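Local coordinates for TRAP dicarboxylate ABC transporter, substrate-binding protein (Roseobacter denitrificans, PDB 4OVQ) that binds beta-D-glucuronate and probably serves as the periplasmic substrate-binding component of a TRAP transporter, at residues A[102-107]-A[316-321]. Numbering follows the deposited sequence.
Sequences VSLPFI and PLVELI
Ile-321, which packs on Ile-107, has its backbone N bonded to Leu-317 O at 3.1 Å. No hydrogen bond joins 102-107 to 316-321; the closest side-chain contacts are between methyl groups. Leu-104 and Ile-107 are the ends of a type II beta turn, closed by a weak bond from Ile-107 N to Leu-104 O (3.4 Å). At both end residues CB points toward the helix. The chain of Ile-107 is extended, with CG1 opposite the backbone N (chi1 -164°). Its CD1 reaches Ile-321 CD1 at 3.8 Å, and its CG1 lies 4.0 Å from Ile-321 CG2. These two side chains cross at about a right angle. Val-318 uses both methyls: CG2 meets Leu-104 CD1 at 3.9 Å, and CG1 lies 4.2 Å from Ile-107 CD1. This buried contact joins the last helix, 315-322, to the loop before helix 111-118. It is near the sugar pocket, not in it: the Ile-107 side chain is about 11 Å from that of glucuronate-binding Arg-146. Tyr-304 of helix 301-310 packs on Leu-104 and Ile-107, and its OH is hydrogen-bonded to Pro-105 O. Helix 121-132 touches Ile-321 through Ala-122. Phe-106 is backbone hydrogen-bonded to His-229 of strand 223-230.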
loop_
_atom_site.group_PDB
_atom_site.type_symbol
_atom_site.label_atom_id
_atom_site.label_comp_id
_atom_site.label_asym_id
_atom_site.label_seq_id
_atom_site.Cartn_x
_atom_site.Cartn_y
_atom_site.Cartn_z
ATOM N N VAL A 102 4.792 -9.031 0.763
ATOM C CA VAL A 102 5.263 -7.664 0.529
ATOM C C VAL A 102 5.040 -6.787 1.761
ATOM O O VAL A 102 5.533 -5.656 1.818
ATOM C CB VAL A 102 4.631 -7.021 -0.749
ATOM C CG1 VAL A 102 4.870 -7.899 -1.959
ATOM C CG2 VAL A 102 3.175 -6.763 -0.578
ATOM N N SER A 103 4.324 -7.336 2.745
ATOM C CA SER A 103 4.042 -6.677 3.998
ATOM C C SER A 103 5.107 -7.015 5.077
ATOM O O SER A 103 5.048 -6.517 6.193
ATOM C CB SER A 103 2.632 -7.043 4.439
ATOM O OG SER A 103 1.670 -6.376 3.603
ATOM N N LEU A 104 6.086 -7.833 4.726
ATOM C CA LEU A 104 7.215 -8.071 5.645
ATOM C C LEU A 104 8.124 -6.846 5.731
ATOM O O LEU A 104 8.591 -6.321 4.724
ATOM C CB LEU A 104 8.017 -9.304 5.214
ATOM C CG LEU A 104 7.293 -10.619 5.516
ATOM C CD1 LEU A 104 7.895 -11.757 4.682
ATOM C CD2 LEU A 104 7.311 -10.956 7.016
ATOM N N PRO A 105 8.368 -6.363 6.958
ATOM C CA PRO A 105 9.240 -5.206 7.157
ATOM C C PRO A 105 10.646 -5.463 6.605
ATOM O O PRO A 105 11.164 -6.547 6.793
ATOM C CB PRO A 105 9.285 -5.082 8.684
ATOM C CG PRO A 105 7.993 -5.633 9.125
ATOM C CD PRO A 105 7.747 -6.797 8.219
ATOM N N PHE A 106 11.194 -4.482 5.905
ATOM C CA PHE A 106 12.570 -4.532 5.421
ATOM C C PHE A 106 12.836 -5.664 4.424
ATOM O O PHE A 106 13.966 -6.176 4.358
ATOM C CB PHE A 106 13.538 -4.613 6.614
ATOM C CG PHE A 106 13.426 -3.449 7.574
ATOM C CD1 PHE A 106 13.910 -2.195 7.228
ATOM C CD2 PHE A 106 12.840 -3.615 8.819
ATOM C CE1 PHE A 106 13.804 -1.128 8.102
ATOM C CE2 PHE A 106 12.736 -2.559 9.697
ATOM C CZ PHE A 106 13.224 -1.311 9.338
ATOM N N ILE A 107 11.833 -6.055 3.635
ATOM C CA ILE A 107 12.041 -7.122 2.648
ATOM C C ILE A 107 12.565 -6.621 1.296
ATOM O O ILE A 107 13.260 -7.351 0.580
ATOM C CB ILE A 107 10.791 -8.005 2.455
ATOM C CG1 ILE A 107 11.208 -9.299 1.735
ATOM C CG2 ILE A 107 9.707 -7.268 1.694
ATOM C CD1 ILE A 107 10.081 -10.256 1.508
ATOM N N PRO A 316 10.430 -20.002 0.354
ATOM C CA PRO A 316 11.142 -19.788 -0.911
ATOM C C PRO A 316 10.737 -18.504 -1.634
ATOM O O PRO A 316 11.569 -17.951 -2.344
ATOM C CB PRO A 316 10.766 -21.018 -1.751
ATOM C CG PRO A 316 10.230 -22.020 -0.782
ATOM C CD PRO A 316 9.607 -21.220 0.317
ATOM N N LEU A 317 9.508 -18.020 -1.453
ATOM C CA LEU A 317 9.108 -16.742 -2.052
ATOM C C LEU A 317 9.908 -15.623 -1.393
ATOM O O LEU A 317 10.418 -14.706 -2.057
ATOM C CB LEU A 317 7.602 -16.498 -1.875
ATOM C CG LEU A 317 6.984 -15.235 -2.481
ATOM C CD1 LEU A 317 7.224 -15.157 -3.958
ATOM C CD2 LEU A 317 5.486 -15.246 -2.195
ATOM N N VAL A 318 10.023 -15.707 -0.075
ATOM C CA VAL A 318 10.772 -14.716 0.685
ATOM C C VAL A 318 12.242 -14.715 0.280
ATOM O O VAL A 318 12.813 -13.659 0.036
ATOM C CB VAL A 318 10.627 -14.953 2.192
ATOM C CG1 VAL A 318 11.463 -13.959 2.959
ATOM C CG2 VAL A 318 9.151 -14.818 2.597
ATOM N N GLU A 319 12.844 -15.898 0.183
ATOM C CA GLU A 319 14.259 -16.013 -0.194
ATOM C C GLU A 319 14.503 -15.519 -1.625
ATOM O O GLU A 319 15.501 -14.848 -1.906
ATOM C CB GLU A 319 14.734 -17.458 -0.043
ATOM C CG GLU A 319 14.663 -17.985 1.385
ATOM C CD GLU A 319 15.050 -19.453 1.484
ATOM O OE1 GLU A 319 15.233 -20.090 0.428
ATOM O OE2 GLU A 319 15.172 -19.977 2.613
ATOM N N LEU A 320 13.572 -15.845 -2.513
ATOM C CA LEU A 320 13.598 -15.390 -3.899
ATOM C C LEU A 320 13.650 -13.862 -4.008
ATOM O O LEU A 320 14.382 -13.312 -4.834
ATOM C CB LEU A 320 12.349 -15.924 -4.601
ATOM C CG LEU A 320 12.118 -15.582 -6.067
ATOM C CD1 LEU A 320 13.138 -16.274 -6.939
ATOM C CD2 LEU A 320 10.710 -15.991 -6.446
ATOM N N ILE A 321 12.856 -13.180 -3.180
ATOM C CA ILE A 321 12.826 -11.720 -3.180
ATOM C C ILE A 321 14.135 -11.160 -2.644
ATOM O O ILE A 321 14.701 -10.217 -3.210
ATOM C CB ILE A 321 11.662 -11.175 -2.318
ATOM C CG1 ILE A 321 10.326 -11.638 -2.903
ATOM C CG2 ILE A 321 11.727 -9.651 -2.239
ATOM C CD1 ILE A 321 9.107 -11.332 -2.016
#